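Local coordinates for protein neuroglobin (PDB 4B4Y) that binds haem in a globin fold and holds molecular oxygen in the haem pocket, and as a neuroglobin is probably associated with nervous tissue, at residues S15-D20 with K138-K143; F47-W52 with K107-L112; L25-D30 with V125-E130; S80-D85 with G146-M151. All coordinates share one frame; numbering follows the deposited sequence.

How the interactions relate
Interactions 1, 3 and 4 form a linked group on one part of this globin, while interaction 2 lies across the centre of the chain from interactions 1 and 3, its centre about 27 Å and 26 Å from theirs. Interactions 1 and 4 share helix 135-153 and touch directly, Trp141 CH2 standing 3.6 Å from Leu83 CD1. Interaction 3 meets interaction 1 where Asp20 OD1 lies 3.6 Å from Val128 CG2. The haem connects interactions 2 and 4: their centres are about 20 Å apart and their nearest atoms about 7 Å apart, yet both have side chains against the porphyrin. In interaction 1, the side chain of Trp141 lies about 11 Å from the haem.

Interaction 1. Residues S15-D20 with K138-K143; sequences SLIMED and KEAWLK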
# COMPACT_ATOMS: atom_id res chain seq x y z
N SER A 15 11.94 12.15 -29.19
CA SER A 15 10.95 12.15 -30.25
C SER A 15 10.50 10.71 -30.58
O SER A 15 9.31 10.44 -30.83
CB SER A 15 11.57 12.83 -31.54
OG SER A 15 10.68 12.54 -32.65
N LEU A 16 11.46 9.77 -30.70
CA LEU A 16 11.09 8.30 -30.94
C LEU A 16 10.13 7.78 -29.85
O LEU A 16 9.15 7.12 -30.15
CB LEU A 16 12.33 7.38 -31.00
CG LEU A 16 13.24 7.65 -32.19
CD1 LEU A 16 14.66 6.97 -32.01
CD2 LEU A 16 12.48 7.25 -33.52
N ILE A 17 10.39 8.15 -28.59
CA ILE A 17 9.50 7.78 -27.49
C ILE A 17 8.08 8.38 -27.67
O ILE A 17 7.05 7.66 -27.53
CB ILE A 17 10.01 8.33 -26.14
CG1 ILE A 17 11.36 7.74 -25.77
CG2 ILE A 17 8.96 8.04 -25.10
CD1 ILE A 17 11.27 6.32 -25.33
N MET A 18 8.02 9.70 -27.93
CA MET A 18 6.70 10.35 -28.14
C MET A 18 5.96 9.68 -29.28
O MET A 18 4.74 9.43 -29.18
CB MET A 18 6.84 11.86 -28.41
CG MET A 18 7.17 12.54 -27.15
SD MET A 18 5.64 12.68 -26.23
CE MET A 18 6.09 14.23 -25.45
N GLU A 19 6.69 9.28 -30.31
CA GLU A 19 5.98 8.58 -31.36
C GLU A 19 5.38 7.22 -30.84
O GLU A 19 4.27 6.83 -31.26
CB GLU A 19 6.98 8.35 -32.45
CG GLU A 19 6.57 7.50 -33.60
CD GLU A 19 7.82 7.27 -34.51
OE1 GLU A 19 8.60 8.24 -34.80
OE2 GLU A 19 8.04 6.13 -34.96
N ASP A 20 6.03 6.54 -29.89
CA ASP A 20 5.35 5.32 -29.36
C ASP A 20 4.30 5.66 -28.32
O ASP A 20 3.28 4.96 -28.23
CB ASP A 20 6.35 4.27 -28.85
CG ASP A 20 7.35 3.86 -29.93
OD1 ASP A 20 6.93 3.78 -31.14
OD2 ASP A 20 8.53 3.58 -29.56
N LYS A 138 14.60 0.74 -29.32
CA LYS A 138 14.88 -0.15 -28.18
C LYS A 138 15.78 0.58 -27.20
O LYS A 138 15.47 0.64 -26.00
CB LYS A 138 15.49 -1.51 -28.59
CG LYS A 138 15.99 -2.28 -27.37
CD LYS A 138 16.54 -3.69 -27.69
CE LYS A 138 17.68 -3.65 -28.71
NZ LYS A 138 18.69 -4.67 -28.49
N GLU A 139 16.86 1.20 -27.70
CA GLU A 139 17.80 1.93 -26.84
C GLU A 139 17.14 3.17 -26.23
O GLU A 139 17.44 3.51 -25.07
CB GLU A 139 19.03 2.47 -27.65
CG GLU A 139 20.20 1.61 -27.91
CD GLU A 139 21.38 2.43 -28.53
OE1 GLU A 139 21.81 3.49 -27.95
OE2 GLU A 139 21.86 1.98 -29.61
N ALA A 140 16.29 3.87 -26.98
CA ALA A 140 15.59 5.04 -26.37
C ALA A 140 14.71 4.60 -25.15
O ALA A 140 14.76 5.20 -24.04
CB ALA A 140 14.70 5.78 -27.44
N TRP A 141 13.92 3.54 -25.35
CA TRP A 141 13.09 3.00 -24.21
C TRP A 141 13.91 2.51 -23.05
O TRP A 141 13.62 2.82 -21.90
CB TRP A 141 12.22 1.90 -24.72
CG TRP A 141 11.03 2.42 -25.34
CD1 TRP A 141 10.83 2.72 -26.68
CD2 TRP A 141 9.80 2.72 -24.66
NE1 TRP A 141 9.52 3.12 -26.87
CE2 TRP A 141 8.90 3.21 -25.63
CE3 TRP A 141 9.42 2.76 -23.29
CZ2 TRP A 141 7.63 3.63 -25.31
CZ3 TRP A 141 8.09 3.16 -22.96
CH2 TRP A 141 7.22 3.60 -23.99
N LEU A 142 15.05 1.88 -23.32
CA LEU A 142 15.88 1.37 -22.21
C LEU A 142 16.48 2.51 -21.43
O LEU A 142 16.61 2.50 -20.14
CB LEU A 142 16.97 0.37 -22.72
CG LEU A 142 16.47 -1.04 -23.14
CD1 LEU A 142 17.49 -1.84 -24.01
CD2 LEU A 142 16.00 -1.93 -21.93
N LYS A 143 16.94 3.51 -22.17
CA LYS A 143 17.47 4.69 -21.48
C LYS A 143 16.35 5.42 -20.68
O LYS A 143 16.52 5.80 -19.49
CB LYS A 143 18.13 5.64 -22.50
CG LYS A 143 19.03 6.70 -21.76
CD LYS A 143 20.14 7.31 -22.65
CE LYS A 143 21.03 8.22 -21.76
NZ LYS A 143 22.16 8.88 -22.50
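Trp141 leaves its helix with CG opposite the carbonyl carbon and beside the backbone N (chi1 -83°), and CG of Asp20 takes the same kind of position on the facing helix; these torsions carry the indole N-H up to the carboxylate. Trp141 NE1 donates to Asp20 OD2 at 2.9 Å, and the N-H...O angle of 171° makes the bond nearly straight. The oxygen lies in the ring plane and receives the proton on its anti lone pair, with the carboxylate and indole almost coplanar. Asp20 CB also meets the ring edge, 3.8 Å from Trp141 CZ2. Ile17 meets the indole from a different direction: its CD1 sits over one face, 3.7 Å from the centroid of the five-membered ring of Trp141 and almost on its normal, a CH-pi contact. The same methyl lies 4.1 Å from Ala140 CB. A leucine in place of Trp141 would probably leave the buried Asp20 OD2 without its N-H donor and open a gap beside Ile17 CD1. Asp20 OD1 has a second partner, a salt bridge to Lys137. The axes of 15-20 and 138-143 approach to 9.4 Å and cross at -91°, close to perpendicular. Around this crossing of helices 11-24 and 135-153, Trp141 also packs on Leu121 and Val124 of helix 111-127 and on Leu24, while its ring meets that of Trp133.

Interaction 2. Residues F47-W52 with K107-L112; sequences FQIFPW and KVPTEL. With HEM (protoporphyrin IX containing Fe), chain B.
Ile49 and Leu112 reach toward each other tip to tip, Ile49 CD1 ending 3.7 Å from Leu112 CD1. Pro109 meets the same methyl head-on, its CD 4.0 Å from Ile49 CD1. The other branch of Ile49 turns to the haem: CG2 lies opposite the backbone N and comes within 3.6 Å of the haem methyl CMD. From the facing segment Val108 CG1 approaches the vinyl carbon CAC to 3.4 Å, so both segments border the rim at pyrroles C and D, Val108 on one porphyrin face, Phe50 on the other and Ile49 at the edge. Phe50 is placed between two groups. The vinyl carbon CBC lies over one face of its ring, and Trp52 CZ2 stands 3.6 Å above the opposite face, toward the rim. Phe50 CE1 also comes 3.6 Å from the haem meso carbon CHD. Trp52 holds its indole in the crowded position between backbone N and carbonyl carbon (chi1 47°), and from there NE1 gives a bent hydrogen bond to propionate O1D, 2.8 Å long at 132°, with the oxygen at the ring edge. An alanine in place of Phe50 would probably open a gap between the vinyl group and Trp52, leaving the indole freer to tilt away from the propionate. Phe50 also belongs to the oxygen pocket and meets His71 edge-to-face. Turning away, Lys107 NZ hydrogen-bonds Ala53 O, Phe50 O and Pro51 O of the second subunit. Chemically, the side chains of the two segments meet through apolar contacts, while polar bonds reach the haem propionate and the neighbouring chain.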
# COMPACT_ATOMS: atom_id res chain seq x y z
N PHE A 47 4.13 -11.41 -5.27
CA PHE A 47 2.83 -11.63 -4.60
C PHE A 47 3.07 -11.50 -3.07
O PHE A 47 2.10 -11.27 -2.36
CB PHE A 47 2.29 -13.03 -4.84
CG PHE A 47 1.37 -13.16 -6.05
CD1 PHE A 47 1.90 -13.35 -7.30
CD2 PHE A 47 0.02 -13.11 -5.92
CE1 PHE A 47 1.11 -13.49 -8.44
CE2 PHE A 47 -0.78 -13.25 -7.06
CZ PHE A 47 -0.20 -13.46 -8.34
N GLN A 48 4.30 -11.64 -2.59
CA GLN A 48 4.64 -11.30 -1.21
C GLN A 48 5.06 -9.83 -1.06
O GLN A 48 4.75 -9.28 -0.05
CB GLN A 48 5.76 -12.16 -0.60
CG GLN A 48 5.58 -13.67 -0.83
CD GLN A 48 4.11 -14.18 -0.71
OE1 GLN A 48 3.32 -13.75 0.20
NE2 GLN A 48 3.74 -15.12 -1.66
N ILE A 49 5.61 -9.19 -2.10
CA ILE A 49 6.06 -7.78 -2.00
C ILE A 49 4.89 -6.77 -2.15
O ILE A 49 4.77 -5.85 -1.37
CB ILE A 49 7.15 -7.53 -3.05
CG1 ILE A 49 8.32 -8.49 -2.77
CG2 ILE A 49 7.63 -6.11 -2.99
CD1 ILE A 49 9.26 -8.73 -4.03
N PHE A 50 3.99 -6.95 -3.12
CA PHE A 50 2.83 -6.13 -3.22
C PHE A 50 1.86 -6.56 -2.10
O PHE A 50 1.36 -7.68 -2.08
CB PHE A 50 2.15 -6.30 -4.56
CG PHE A 50 2.94 -5.74 -5.74
CD1 PHE A 50 3.27 -4.38 -5.80
CD2 PHE A 50 3.22 -6.56 -6.84
CE1 PHE A 50 3.97 -3.83 -6.90
CE2 PHE A 50 3.92 -6.06 -7.98
CZ PHE A 50 4.29 -4.70 -8.04
N PRO A 51 1.53 -5.64 -1.19
CA PRO A 51 0.68 -6.10 -0.07
C PRO A 51 -0.69 -6.48 -0.52
O PRO A 51 -1.26 -7.34 0.07
CB PRO A 51 0.56 -4.85 0.86
CG PRO A 51 1.67 -3.88 0.36
CD PRO A 51 1.86 -4.20 -1.14
N TRP A 52 -1.24 -5.81 -1.52
CA TRP A 52 -2.56 -6.12 -1.95
C TRP A 52 -2.68 -7.38 -2.78
O TRP A 52 -3.81 -7.80 -3.15
CB TRP A 52 -3.04 -4.95 -2.78
CG TRP A 52 -2.04 -4.51 -3.77
CD1 TRP A 52 -1.13 -3.48 -3.64
CD2 TRP A 52 -1.81 -5.11 -5.09
NE1 TRP A 52 -0.37 -3.38 -4.86
CE2 TRP A 52 -0.79 -4.35 -5.74
CE3 TRP A 52 -2.41 -6.16 -5.80
CZ2 TRP A 52 -0.32 -4.67 -7.04
CZ3 TRP A 52 -1.96 -6.46 -7.07
CH2 TRP A 52 -0.93 -5.71 -7.69
N LYS A 107 13.43 -3.31 0.74
CA LYS A 107 12.00 -3.66 0.45
C LYS A 107 11.81 -4.25 -0.95
O LYS A 107 10.92 -5.07 -1.16
CB LYS A 107 11.06 -2.47 0.62
CG LYS A 107 10.97 -1.95 2.08
CD LYS A 107 10.04 -0.72 2.18
CE LYS A 107 10.18 0.01 3.52
NZ LYS A 107 8.98 0.78 3.73
N VAL A 108 12.62 -3.81 -1.91
CA VAL A 108 12.44 -4.31 -3.27
C VAL A 108 13.80 -4.83 -3.78
O VAL A 108 14.73 -4.04 -3.99
CB VAL A 108 11.91 -3.24 -4.22
CG1 VAL A 108 11.87 -3.77 -5.66
CG2 VAL A 108 10.60 -2.70 -3.73
N PRO A 109 13.90 -6.13 -4.01
CA PRO A 109 15.18 -6.65 -4.49
C PRO A 109 15.55 -5.93 -5.79
O PRO A 109 14.74 -5.81 -6.75
CB PRO A 109 14.89 -8.13 -4.76
CG PRO A 109 13.75 -8.49 -3.73
CD PRO A 109 12.91 -7.19 -3.73
N THR A 110 16.76 -5.43 -5.81
CA THR A 110 17.20 -4.56 -6.85
C THR A 110 17.12 -5.15 -8.28
O THR A 110 16.82 -4.41 -9.22
CB THR A 110 18.58 -4.02 -6.46
OG1 THR A 110 19.08 -3.22 -7.50
CG2 THR A 110 19.51 -5.21 -6.38
N GLU A 111 17.32 -6.47 -8.46
CA GLU A 111 17.22 -7.08 -9.79
C GLU A 111 15.78 -7.09 -10.34
O GLU A 111 15.55 -7.20 -11.55
CB GLU A 111 17.89 -8.49 -9.85
CG GLU A 111 19.46 -8.45 -9.86
CD GLU A 111 20.05 -7.51 -10.98
OE1 GLU A 111 20.08 -7.87 -12.22
OE2 GLU A 111 20.48 -6.39 -10.59
N LEU A 112 14.78 -6.90 -9.49
CA LEU A 112 13.43 -6.75 -10.05
C LEU A 112 13.18 -5.50 -10.92
O LEU A 112 12.28 -5.49 -11.77
CB LEU A 112 12.38 -6.83 -8.94
CG LEU A 112 12.20 -8.24 -8.27
CD1 LEU A 112 11.13 -8.11 -7.15
CD2 LEU A 112 11.67 -9.22 -9.30
CHA HEM B . 4.64 1.49 -5.06
CHB HEM B . 5.92 3.16 -9.38
CHC HEM B . 9.28 -0.39 -9.65
CHD HEM B . 7.21 -2.60 -5.91
C1A HEM B . 4.70 2.26 -6.19
C2A HEM B . 4.03 3.50 -6.41
C3A HEM B . 4.37 3.95 -7.59
C4A HEM B . 5.31 3.06 -8.14
CMA HEM B . 3.92 5.28 -8.29
CAA HEM B . 3.06 4.16 -5.37
CBA HEM B . 1.65 3.78 -5.75
CGA HEM B . 0.65 4.13 -4.67
O1A HEM B . 0.68 5.19 -4.05
O2A HEM B . -0.23 3.29 -4.38
C1B HEM B . 6.99 2.36 -9.85
C2B HEM B . 7.81 2.60 -11.03
C3B HEM B . 8.74 1.67 -11.09
C4B HEM B . 8.53 0.76 -9.97
CMB HEM B . 7.58 3.81 -11.97
CAB HEM B . 9.81 1.48 -12.19
CBB HEM B . 10.82 2.35 -12.29
C1C HEM B . 8.95 -1.34 -8.71
C2C HEM B . 9.43 -2.74 -8.64
C3C HEM B . 8.79 -3.36 -7.67
C4C HEM B . 7.93 -2.38 -7.06
CMC HEM B . 10.44 -3.39 -9.61
CAC HEM B . 9.00 -4.85 -7.21
CBC HEM B . 7.94 -5.51 -6.73
C1D HEM B . 6.49 -1.66 -5.21
C2D HEM B . 5.98 -1.77 -3.83
C3D HEM B . 5.23 -0.51 -3.66
C4D HEM B . 5.26 0.25 -4.88
CMD HEM B . 6.08 -2.91 -2.81
CAD HEM B . 4.36 -0.10 -2.47
CBD HEM B . 3.66 -0.87 -3.66
CGD HEM B . 2.33 -0.92 -3.19
O1D HEM B . 1.60 -1.71 -3.82
O2D HEM B . 2.18 -0.18 -2.16
NA HEM B . 5.48 2.04 -7.26
NB HEM B . 7.48 1.26 -9.25
NC HEM B . 8.03 -1.18 -7.75
ND HEM B . 6.10 -0.42 -5.72
FE HEM B . 6.76 0.44 -7.44

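Interaction 3. Residues L25-D30 with V125-E130; sequences LPNYDD and VKRVSE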
# COMPACT_ATOMS: atom_id res chain seq x y z
N LEU A 25 -1.35 5.53 -26.40
CA LEU A 25 -2.38 6.35 -25.67
C LEU A 25 -3.76 5.80 -25.73
O LEU A 25 -4.37 5.69 -24.67
CB LEU A 25 -2.37 7.82 -26.06
CG LEU A 25 -1.20 8.61 -25.37
CD1 LEU A 25 -0.93 9.92 -26.06
CD2 LEU A 25 -1.51 8.89 -23.90
N PRO A 26 -4.27 5.41 -26.94
CA PRO A 26 -5.66 4.94 -26.98
C PRO A 26 -5.93 3.70 -26.11
O PRO A 26 -7.09 3.47 -25.72
CB PRO A 26 -5.90 4.54 -28.47
CG PRO A 26 -4.81 5.25 -29.26
CD PRO A 26 -3.61 5.45 -28.27
N ASN A 27 -4.89 2.89 -25.82
CA ASN A 27 -5.11 1.68 -24.97
C ASN A 27 -4.19 1.71 -23.77
O ASN A 27 -3.83 0.65 -23.25
CB ASN A 27 -4.81 0.40 -25.77
CG ASN A 27 -5.56 0.34 -27.08
OD1 ASN A 27 -4.94 0.40 -28.19
ND2 ASN A 27 -6.90 0.30 -26.98
N TYR A 28 -3.81 2.91 -23.33
CA TYR A 28 -2.75 3.06 -22.29
C TYR A 28 -2.99 2.24 -20.99
O TYR A 28 -2.04 1.61 -20.48
CB TYR A 28 -2.41 4.55 -21.97
CG TYR A 28 -1.16 4.70 -21.13
CD1 TYR A 28 0.13 4.60 -21.68
CD2 TYR A 28 -1.26 4.99 -19.79
CE1 TYR A 28 1.27 4.74 -20.91
CE2 TYR A 28 -0.11 5.12 -18.99
CZ TYR A 28 1.14 5.01 -19.55
OH TYR A 28 2.23 5.18 -18.74
N ASP A 29 -4.23 2.19 -20.50
CA ASP A 29 -4.48 1.50 -19.26
C ASP A 29 -4.34 -0.02 -19.42
O ASP A 29 -3.88 -0.68 -18.47
CB ASP A 29 -5.91 1.78 -18.67
CG ASP A 29 -6.09 3.32 -18.19
OD1 ASP A 29 -5.08 4.08 -18.08
OD2 ASP A 29 -7.25 3.71 -17.91
N ASP A 30 -4.91 -0.56 -20.50
CA ASP A 30 -4.72 -1.97 -20.89
C ASP A 30 -3.19 -2.31 -20.98
O ASP A 30 -2.76 -3.34 -20.43
CB ASP A 30 -5.41 -2.25 -22.23
CG ASP A 30 -6.96 -2.18 -22.14
OD1 ASP A 30 -7.53 -2.30 -21.01
OD2 ASP A 30 -7.61 -1.96 -23.22
N VAL A 125 6.86 -3.60 -27.52
CA VAL A 125 7.01 -4.32 -28.81
C VAL A 125 5.71 -4.91 -29.26
O VAL A 125 5.36 -4.95 -30.51
CB VAL A 125 8.13 -5.34 -28.77
CG1 VAL A 125 8.08 -6.34 -30.00
CG2 VAL A 125 9.46 -4.64 -28.75
N LYS A 126 4.91 -5.36 -28.30
CA LYS A 126 3.62 -5.96 -28.79
C LYS A 126 2.68 -4.89 -29.41
O LYS A 126 1.91 -5.23 -30.27
CB LYS A 126 2.83 -6.69 -27.65
CG LYS A 126 3.49 -8.14 -27.27
CD LYS A 126 2.90 -8.64 -25.89
CE LYS A 126 3.07 -10.18 -25.53
NZ LYS A 126 2.41 -10.64 -24.09
N ARG A 127 2.71 -3.63 -28.93
CA ARG A 127 1.73 -2.64 -29.37
C ARG A 127 2.28 -1.85 -30.59
O ARG A 127 1.49 -1.39 -31.36
CB ARG A 127 1.37 -1.63 -28.26
CG ARG A 127 0.86 -2.22 -26.90
CD ARG A 127 -0.56 -2.43 -26.94
NE ARG A 127 -1.17 -3.04 -25.73
CZ ARG A 127 -2.51 -3.19 -25.63
NH1 ARG A 127 -3.31 -2.75 -26.64
NH2 ARG A 127 -3.08 -3.80 -24.59
N VAL A 128 3.59 -1.70 -30.72
CA VAL A 128 4.20 -0.95 -31.82
C VAL A 128 4.28 -1.88 -33.06
O VAL A 128 4.45 -3.13 -32.91
CB VAL A 128 5.59 -0.44 -31.40
CG1 VAL A 128 6.36 0.22 -32.58
CG2 VAL A 128 5.48 0.60 -30.25
N SER A 129 4.15 -1.32 -34.27
CA SER A 129 4.16 -2.18 -35.47
C SER A 129 5.57 -2.72 -35.64
O SER A 129 6.52 -2.07 -35.22
CB SER A 129 3.80 -1.36 -36.76
OG SER A 129 4.84 -0.39 -37.01
N GLU A 130 5.71 -3.89 -36.26
CA GLU A 130 7.01 -4.43 -36.62
C GLU A 130 7.82 -3.45 -37.48
O GLU A 130 9.01 -3.26 -37.27
CB GLU A 130 6.79 -5.65 -37.51
CG GLU A 130 6.44 -6.96 -36.84
CD GLU A 130 7.60 -7.98 -36.82
OE1 GLU A 130 8.79 -7.67 -37.08
OE2 GLU A 130 7.29 -9.13 -36.53
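The guanidinium of Arg127 and the amide of Asn27 are the flat groups here, their planes 27° apart. Two carbons approach the guanidinium at a slant: Asn27 CB lies 3.6 Å from Arg127 NH1, and Asp30 CB lies 3.7 Å from Arg127 NH2. The amide crosses the group without bonding to it, since Asn27 OD1 stays 3.9 Å from Arg127 NH1. The nearest approach is made by CB of Asn27 and of Asp30, against the polar end of Arg127. Arg127 gets there through a bend at chi2 (-87°), beyond which the chain runs straight through chi3 (178°) and delivers the guanidinium to the start of helix 28-42. Its charge has a partner there: NH2 forms a salt bridge with Asp34 OD2. Asp30 carries the opposite charge too, but its OD2 remains 5.1 Å from Arg127 NH2, so any attraction is probably long-range, without a salt bridge. Asn27 occupies the N-cap position of helix 28-42, yet its side chain makes no capping bond. The acidic residues Asp29 and Asp30 in the first turn would be expected to suit the positive end of that helix dipole. Only 116 Å² is buried, as expected for a surface contact. In the fold, the contact joins the turn after helix 11-24 and the first turn of helix 28-42 to the end of helix 111-127; Arg127 also packs on Leu24, Val128 on Asp20, and Tyr28 reaches helix 66-83, where its OH bonds to Gly76 O.

Interaction 4. Residues S80-D85 with G146-M151; sequences SDCLVD and GIITVM. With HEM (protoporphyrin IX containing Fe), chain B.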
# COMPACT_ATOMS: atom_id res chain seq x y z
N SER A 80 4.03 7.68 -17.53
CA SER A 80 3.52 8.64 -18.55
C SER A 80 4.05 10.05 -18.41
O SER A 80 4.62 10.62 -19.35
CB SER A 80 1.99 8.75 -18.48
OG SER A 80 1.79 9.41 -19.68
N ASP A 81 4.05 10.53 -17.17
CA ASP A 81 4.54 11.84 -16.91
C ASP A 81 6.02 11.92 -17.16
O ASP A 81 6.57 13.04 -17.42
CB ASP A 81 4.33 12.18 -15.44
CG ASP A 81 2.92 12.65 -15.13
OD1 ASP A 81 2.05 12.79 -16.04
OD2 ASP A 81 2.69 12.78 -13.92
N CYS A 82 6.74 10.82 -16.92
CA CYS A 82 8.20 10.96 -17.12
C CYS A 82 8.48 10.89 -18.64
O CYS A 82 9.35 11.65 -19.14
CB CYS A 82 9.04 9.89 -16.44
SG CYS A 82 9.07 9.90 -14.71
N LEU A 83 7.78 9.99 -19.34
CA LEU A 83 8.12 9.64 -20.75
C LEU A 83 7.94 10.88 -21.66
O LEU A 83 8.67 11.11 -22.64
CB LEU A 83 7.19 8.53 -21.25
CG LEU A 83 7.36 7.03 -20.74
CD1 LEU A 83 6.31 6.11 -21.51
CD2 LEU A 83 8.75 6.64 -21.06
N VAL A 84 6.99 11.70 -21.25
CA VAL A 84 6.51 12.75 -22.09
C VAL A 84 7.48 13.94 -21.94
O VAL A 84 7.60 14.78 -22.78
CB VAL A 84 5.00 12.85 -21.74
CG1 VAL A 84 4.58 14.05 -20.92
CG2 VAL A 84 4.19 12.35 -22.85
N ASP A 85 8.31 13.95 -20.92
CA ASP A 85 9.33 15.01 -20.84
C ASP A 85 10.54 14.47 -20.06
O ASP A 85 10.76 14.81 -18.89
CB ASP A 85 8.74 16.27 -20.16
CG ASP A 85 9.79 17.43 -19.95
OD1 ASP A 85 10.94 17.42 -20.52
OD2 ASP A 85 9.47 18.33 -19.15
N GLY A 146 15.70 3.59 -17.48
CA GLY A 146 16.78 3.92 -16.52
C GLY A 146 16.53 5.23 -15.74
O GLY A 146 16.76 5.30 -14.53
N ILE A 147 16.05 6.27 -16.43
CA ILE A 147 15.80 7.58 -15.79
C ILE A 147 14.60 7.41 -14.88
O ILE A 147 14.62 7.90 -13.79
CB ILE A 147 15.49 8.69 -16.86
CG1 ILE A 147 16.79 9.26 -17.48
CG2 ILE A 147 14.63 9.83 -16.29
CD1 ILE A 147 16.62 9.58 -19.03
N ILE A 148 13.53 6.77 -15.34
CA ILE A 148 12.34 6.56 -14.50
C ILE A 148 12.72 5.78 -13.19
O ILE A 148 12.29 6.11 -12.07
CB ILE A 148 11.25 5.83 -15.29
CG1 ILE A 148 10.75 6.71 -16.46
CG2 ILE A 148 10.10 5.38 -14.35
CD1 ILE A 148 9.79 6.02 -17.40
N THR A 149 13.62 4.80 -13.34
CA THR A 149 14.14 4.06 -12.24
C THR A 149 14.78 4.89 -11.15
O THR A 149 14.49 4.70 -9.94
CB THR A 149 15.10 2.97 -12.75
OG1 THR A 149 14.31 2.06 -13.48
CG2 THR A 149 15.80 2.22 -11.53
N VAL A 150 15.69 5.76 -11.57
CA VAL A 150 16.33 6.75 -10.66
C VAL A 150 15.29 7.66 -10.01
O VAL A 150 15.34 7.88 -8.82
CB VAL A 150 17.35 7.61 -11.42
CG1 VAL A 150 17.77 8.89 -10.61
CG2 VAL A 150 18.63 6.72 -11.86
N MET A 151 14.29 8.14 -10.73
CA MET A 151 13.30 9.00 -10.08
C MET A 151 12.54 8.29 -8.95
O MET A 151 12.00 8.90 -8.01
CB MET A 151 12.30 9.52 -11.12
CG MET A 151 12.96 10.45 -12.19
SD MET A 151 13.90 11.82 -11.43
CE MET A 151 12.48 12.87 -11.04
CHA HEM B . 4.64 1.49 -5.06
CHB HEM B . 5.92 3.16 -9.38
CHC HEM B . 9.28 -0.39 -9.65
CHD HEM B . 7.21 -2.60 -5.91
C1A HEM B . 4.70 2.26 -6.19
C2A HEM B . 4.03 3.50 -6.41
C3A HEM B . 4.37 3.95 -7.59
C4A HEM B . 5.31 3.06 -8.14
CMA HEM B . 3.92 5.28 -8.29
CAA HEM B . 3.06 4.16 -5.37
CBA HEM B . 1.65 3.78 -5.75
CGA HEM B . 0.65 4.13 -4.67
O1A HEM B . 0.68 5.19 -4.05
O2A HEM B . -0.23 3.29 -4.38
C1B HEM B . 6.99 2.36 -9.85
C2B HEM B . 7.81 2.60 -11.03
C3B HEM B . 8.74 1.67 -11.09
C4B HEM B . 8.53 0.76 -9.97
CMB HEM B . 7.58 3.81 -11.97
CAB HEM B . 9.81 1.48 -12.19
CBB HEM B . 10.82 2.35 -12.29
C1C HEM B . 8.95 -1.34 -8.71
C2C HEM B . 9.43 -2.74 -8.64
C3C HEM B . 8.79 -3.36 -7.67
C4C HEM B . 7.93 -2.38 -7.06
CMC HEM B . 10.44 -3.39 -9.61
CAC HEM B . 9.00 -4.85 -7.21
CBC HEM B . 7.94 -5.51 -6.73
C1D HEM B . 6.49 -1.66 -5.21
C2D HEM B . 5.98 -1.77 -3.83
C3D HEM B . 5.23 -0.51 -3.66
C4D HEM B . 5.26 0.25 -4.88
CMD HEM B . 6.08 -2.91 -2.81
CAD HEM B . 4.36 -0.10 -2.47
CBD HEM B . 3.66 -0.87 -3.66
CGD HEM B . 2.33 -0.92 -3.19
O1D HEM B . 1.60 -1.71 -3.82
O2D HEM B . 2.18 -0.18 -2.16
NA HEM B . 5.48 2.04 -7.26
NB HEM B . 7.48 1.26 -9.25
NC HEM B . 8.03 -1.18 -7.75
ND HEM B . 6.10 -0.42 -5.72
FE HEM B . 6.76 0.44 -7.44
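Cys82 meets Ile148 first along 80-85, where the two segments come closest: the CA atoms of the two residues are 6.6 Å apart. Its CB lies 3.6 Å from Ile148 CG1, and the thiol sits beside the same branch, Cys82 SG being 4.0 Å from Ile148 CG1. The contact is apolar, made by a methylene and a sulfur against one arm of the isoleucine. Leu83 comes next and meets the end of that arm. Its side chain starts out across the line to the other helix and, extended, brings CD2 to 3.9 Å from Ile148 CD1, the two side chains crossing at a slant. Leu83 also packs on Trp141, Ala144 and Val21, so it fills the corner where three helices come together. In the backbone that follows, Val84 N bonds to Ser80 O and Asp85 N to Cys82 O, the latter at 3.1 Å.

Across the contact Ile148 divides its two branches between helix and haem. CG1 points to Cys82 and Leu83, whereas CG2, opposite the backbone N, lies 3.7 Å from the vinyl carbon CBB of the haem. Thr149 adds OG1 at 3.7 Å from the same CBB; that hydroxyl is hydrogen-bonded to Tyr145 O. Cys82 and Met151 both also touch Val89. Packing of the distal helix against the last helix, with an isoleucine and a threonine of the latter on a haem vinyl, is part of the globin fold's apolar wall around the porphyrin.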